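Local coordinates for malyl-CoA lyase/beta-methylmalyl-CoA lyase (Methylobacterium extorquens, PDB 5UGR), which belongs to the HpcH/HpaI aldolase/citrate lyase family of TIM-barrel proteins and binds a magnesium ion, at residues Ala33-Asp37 against Ile261-Asn265; Pro228-Phe232 against Ile256-Gln260. The contacts are given in a common frame with arbitrary orientation. Residues are numbered along the deposited sequence.

In the fold
Both contacts use helix 259-268 or the turn leading into it, which follows strand 252-255, the last strand of the eight-stranded parallel TIM barrel. In contact 2 this turn and the first helical residues, 256-260, meet the loop 228-232 that follows strand 223-226, so the segments after the seventh and eighth strands touch. In contact 1 the next turn of the helix, 261-265, meets 33-37, the loop leading into the second strand, 38-42, beside strand 16-21. The two contact centres lie about 11 Å apart. Contact 2 lies near the metal site, formed by D45, E140 and D167, without belonging to it: the side chain of P228 is about 8 Å from a bound magnesium ion.

Contact 1 of 2, residues Ala33-Asp37 against Ile261-Asn265; sequences ASKAD and IDLAN
Segment 33-37 is an irregular loop between helix 25-32 and strand 38-42, its backbone extended at S34 (psi 172°) and A36 (psi 144°) but turned at K35 (-92/13°). Segment 261-265 is one turn of helix 259-268, with N265 N hydrogen-bonded to I261 O at 2.9 Å. The closest CA approach is A36 to I261, 5.9 Å. I261 (m, t) points toward the loop: its CG2 lies 3.6 Å from K35 C and 3.6 Å from A36 N, while its CD1 reaches S34 CB at 4.0 Å and A36 CB at 4.4 Å. L18 of strand 16-21 touches S34, A36 and I261, so helix and loop meet over the first barrel strand. One turn on, N265 (m) donates from ND2 to K35 O (3.0 Å, 154°), and its OD1 is hydrogen-bonded to S16 OG. D37 instead forms salt bridges with R15 and K324. At the exposed margin K35, extended (m, t, t, t), passes its CD 3.9 Å from D262 OD1; water 1 accepts from K35 NZ at 3.2 Å and donates to D262 OD2 at 2.6 Å. The contact thus grades from I261 packed on loop backbone and A36 to a water-mediated link between opposite charges, with one direct hydrogen bond between.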
loop_
_atom_site.group_PDB
_atom_site.type_symbol
_atom_site.label_atom_id
_atom_site.label_comp_id
_atom_site.label_asym_id
_atom_site.label_seq_id
_atom_site.Cartn_x
_atom_site.Cartn_y
_atom_site.Cartn_z
ATOM N N ALA A 33 -23.874 25.977 31.551
ATOM C CA ALA A 33 -25.331 26.010 31.605
ATOM C C ALA A 33 -25.998 26.112 30.223
ATOM O O ALA A 33 -27.222 26.252 30.144
ATOM C CB ALA A 33 -25.766 27.192 32.468
ATOM N N SER A 34 -25.202 26.063 29.152
ATOM C CA SER A 34 -25.730 26.238 27.806
ATOM C C SER A 34 -26.447 24.973 27.343
ATOM O O SER A 34 -26.419 23.920 27.974
ATOM C CB SER A 34 -24.640 26.599 26.819
ATOM O OG SER A 34 -23.879 25.460 26.494
ATOM N N LYS A 35 -27.089 25.145 26.195
ATOM C CA LYS A 35 -27.798 24.081 25.500
ATOM C C LYS A 35 -26.975 23.322 24.453
ATOM O O LYS A 35 -27.513 22.509 23.696
ATOM C CB LYS A 35 -29.084 24.624 24.898
ATOM C CG LYS A 35 -30.103 25.097 25.949
ATOM C CD LYS A 35 -31.316 25.666 25.267
ATOM C CE LYS A 35 -32.237 26.274 26.327
ATOM N NZ LYS A 35 -33.489 26.749 25.664
ATOM N N ALA A 36 -25.675 23.511 24.453
ATOM C CA ALA A 36 -24.808 22.775 23.508
ATOM C C ALA A 36 -24.794 21.314 23.861
ATOM O O ALA A 36 -24.773 20.936 25.036
ATOM C CB ALA A 36 -23.404 23.303 23.591
ATOM N N ASP A 37 -24.740 20.474 22.824
ATOM C CA ASP A 37 -24.601 19.016 23.030
ATOM C C ASP A 37 -23.196 18.635 23.435
ATOM O O ASP A 37 -22.980 17.718 24.230
ATOM C CB ASP A 37 -24.968 18.260 21.772
ATOM C CG ASP A 37 -26.473 18.348 21.384
ATOM O OD1 ASP A 37 -27.315 18.600 22.278
ATOM O OD2 ASP A 37 -26.785 18.061 20.196
ATOM N N ILE A 261 -25.986 28.124 18.917
ATOM C CA ILE A 261 -26.362 26.863 19.548
ATOM C C ILE A 261 -27.766 26.425 19.198
ATOM O O ILE A 261 -27.957 25.278 18.768
ATOM C CB ILE A 261 -26.195 26.933 21.077
ATOM C CG1 ILE A 261 -24.719 27.160 21.468
ATOM C CG2 ILE A 261 -26.689 25.666 21.748
ATOM C CD1 ILE A 261 -24.514 27.530 22.926
ATOM N N ASP A 262 -28.751 27.325 19.342
ATOM C CA ASP A 262 -30.142 26.956 19.064
ATOM C C ASP A 262 -30.310 26.687 17.563
ATOM O O ASP A 262 -31.105 25.821 17.159
ATOM C CB ASP A 262 -31.101 28.065 19.510
ATOM C CG ASP A 262 -31.306 28.102 21.022
ATOM O OD1 ASP A 262 -30.866 27.196 21.756
ATOM O OD2 ASP A 262 -31.885 29.097 21.481
ATOM N N LEU A 263 -29.567 27.425 16.740
ATOM C CA LEU A 263 -29.691 27.280 15.280
ATOM C C LEU A 263 -29.217 25.873 14.862
ATOM O O LEU A 263 -29.912 25.186 14.115
ATOM C CB LEU A 263 -28.957 28.363 14.492
ATOM C CG LEU A 263 -29.314 29.808 14.761
ATOM C CD1 LEU A 263 -28.419 30.727 13.992
ATOM C CD2 LEU A 263 -30.754 30.041 14.405
ATOM N N ALA A 264 -28.076 25.428 15.410
ATOM C CA ALA A 264 -27.544 24.079 15.114
ATOM C C ALA A 264 -28.459 23.027 15.685
ATOM O O ALA A 264 -28.777 22.020 15.002
ATOM C CB ALA A 264 -26.133 23.914 15.647
ATOM N N ASN A 265 -28.900 23.228 16.938
ATOM C CA ASN A 265 -29.788 22.225 17.490
ATOM C C ASN A 265 -31.039 22.004 16.680
ATOM O O ASN A 265 -31.518 20.856 16.539
ATOM C CB ASN A 265 -30.128 22.551 18.925
ATOM C CG ASN A 265 -28.953 22.254 19.896
ATOM O OD1 ASN A 265 -28.011 21.546 19.575
ATOM N ND2 ASN A 265 -29.019 22.824 21.089
HETATM O O HOH W 1 -32.491 29.258 23.991
#

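Contact 2 of 2, residues Pro228-Phe232 against Ile256-Gln260; sequences PFGDF and IHPSQ
F232 (m) lays its ring against that of H257 in an offset stack, centroids 4.8 Å apart and planes at 27°. Here, in the TIM barrel, the loop 228-232 after strand 223-226 meets the turn and first helical residues of segment 256-260, which follows strand 252-255 and leads into helix 259-268. The loop is irregular, extended at P228 and F229 (psi 155° and 121°) and turned at G230 (-85/-17°); nearest CA pairs are P228-I256 (6.4 Å) and F232-H257 (6.7 Å). H257 (t) is extended (-145/141°), and its ND1 accepts from S259 N at 3.2 Å, capping the helix start. The stack is reinforced by mutual CH-pi contacts: H257 CB lies 3.7 Å from the F232 ring centroid, and F232 CB 4.2 Å from that of H257. I256 (p, t) points toward the loop, with CG1 3.6 Å from F232 CE1 at the ring edge and CG2 3.9 Å from P228 CB. The buried Q260 (m, t) spans the two segments: OE1 accepts from I256 N at 2.9 Å, and NE2 donates to F229 O at 3.0 Å (161°). Waters extend the bridge, water 2 joining F229 N (2.9 Å) to Q260 OE1 (2.7 Å), and water 3 donating to D231 O and accepting from Q260 NE2, each at 2.9 Å. Water 4 donates to F232 O at 2.7 Å and lies 2.8 Å from S259 OG.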
loop_
_atom_site.group_PDB
_atom_site.type_symbol
_atom_site.label_atom_id
_atom_site.label_comp_id
_atom_site.label_asym_id
_atom_site.label_seq_id
_atom_site.Cartn_x
_atom_site.Cartn_y
_atom_site.Cartn_z
ATOM N N PRO A 228 -16.727 26.033 11.942
ATOM C CA PRO A 228 -17.224 27.333 12.365
ATOM C C PRO A 228 -17.770 28.171 11.223
ATOM O O PRO A 228 -17.336 28.014 10.072
ATOM C CB PRO A 228 -15.979 27.989 12.975
ATOM C CG PRO A 228 -14.835 27.358 12.206
ATOM C CD PRO A 228 -15.250 25.937 11.972
ATOM N N PHE A 229 -18.690 29.092 11.569
ATOM C CA PHE A 229 -19.249 30.118 10.682
ATOM C C PHE A 229 -19.106 31.419 11.453
ATOM O O PHE A 229 -19.601 31.531 12.575
ATOM C CB PHE A 229 -20.697 29.797 10.421
ATOM C CG PHE A 229 -21.411 30.779 9.517
ATOM C CD1 PHE A 229 -21.349 30.639 8.143
ATOM C CD2 PHE A 229 -22.084 31.884 10.032
ATOM C CE1 PHE A 229 -22.002 31.530 7.310
ATOM C CE2 PHE A 229 -22.764 32.769 9.203
ATOM C CZ PHE A 229 -22.712 32.603 7.840
ATOM N N GLY A 230 -18.373 32.371 10.862
ATOM C CA GLY A 230 -17.927 33.553 11.610
ATOM C C GLY A 230 -18.881 34.711 11.719
ATOM O O GLY A 230 -18.704 35.577 12.599
ATOM N N ASP A 231 -19.903 34.770 10.878
ATOM C CA ASP A 231 -20.712 35.970 10.870
ATOM C C ASP A 231 -21.882 35.845 11.820
ATOM O O ASP A 231 -22.965 35.382 11.465
ATOM C CB ASP A 231 -21.148 36.342 9.448
ATOM C CG ASP A 231 -21.864 37.707 9.383
ATOM O OD1 ASP A 231 -22.102 38.327 10.467
ATOM O OD2 ASP A 231 -22.146 38.148 8.231
ATOM N N PHE A 232 -21.639 36.285 13.059
ATOM C CA PHE A 232 -22.625 36.253 14.120
ATOM C C PHE A 232 -23.857 37.111 13.870
ATOM O O PHE A 232 -24.906 36.869 14.495
ATOM C CB PHE A 232 -21.950 36.673 15.486
ATOM C CG PHE A 232 -20.680 35.966 15.759
ATOM C CD1 PHE A 232 -20.463 34.687 15.202
ATOM C CD2 PHE A 232 -19.663 36.540 16.495
ATOM C CE1 PHE A 232 -19.282 33.997 15.418
ATOM C CE2 PHE A 232 -18.468 35.830 16.727
ATOM C CZ PHE A 232 -18.265 34.587 16.174
ATOM N N ILE A 256 -19.642 29.023 17.600
ATOM C CA ILE A 256 -18.550 29.842 18.144
ATOM C C ILE A 256 -19.087 31.149 18.722
ATOM O O ILE A 256 -18.306 32.013 19.143
ATOM C CB ILE A 256 -17.384 30.069 17.144
ATOM C CG1 ILE A 256 -17.832 30.773 15.884
ATOM C CG2 ILE A 256 -16.671 28.759 16.785
ATOM C CD1 ILE A 256 -16.642 31.324 15.088
ATOM N N HIS A 257 -20.400 31.281 18.756
ATOM C CA HIS A 257 -21.121 32.380 19.435
ATOM C C HIS A 257 -22.378 31.768 19.987
ATOM O O HIS A 257 -22.977 30.877 19.353
ATOM C CB HIS A 257 -21.476 33.432 18.417
ATOM C CG HIS A 257 -22.120 34.644 18.995
ATOM N ND1 HIS A 257 -23.492 34.772 19.161
ATOM C CD2 HIS A 257 -21.579 35.800 19.432
ATOM C CE1 HIS A 257 -23.756 35.953 19.688
ATOM N NE2 HIS A 257 -22.614 36.601 19.864
ATOM N N PRO A 258 -22.804 32.177 21.206
ATOM C CA PRO A 258 -23.934 31.483 21.813
ATOM C C PRO A 258 -25.221 31.410 20.992
ATOM O O PRO A 258 -25.987 30.443 21.097
ATOM C CB PRO A 258 -24.148 32.258 23.135
ATOM C CG PRO A 258 -22.836 32.881 23.427
ATOM C CD PRO A 258 -22.234 33.209 22.102
ATOM N N SER A 259 -25.467 32.422 20.175
ATOM C CA SER A 259 -26.630 32.448 19.270
ATOM C C SER A 259 -26.697 31.279 18.293
ATOM O O SER A 259 -27.759 30.900 17.846
ATOM C CB SER A 259 -26.648 33.725 18.460
ATOM O OG SER A 259 -25.563 33.798 17.506
ATOM N N GLN A 260 -25.558 30.694 18.016
ATOM C CA GLN A 260 -25.511 29.613 17.049
ATOM C C GLN A 260 -25.946 28.252 17.599
ATOM O O GLN A 260 -26.297 27.357 16.837
ATOM C CB GLN A 260 -24.146 29.527 16.416
ATOM C CG GLN A 260 -23.801 30.725 15.583
ATOM C CD GLN A 260 -22.386 30.742 15.095
ATOM O OE1 GLN A 260 -21.500 30.049 15.630
ATOM N NE2 GLN A 260 -22.127 31.577 14.105
HETATM O O HOH W 2 -19.946 28.384 14.098
HETATM O O HOH W 3 -24.241 33.173 12.881
HETATM O O HOH W 4 -25.992 34.376 14.810
#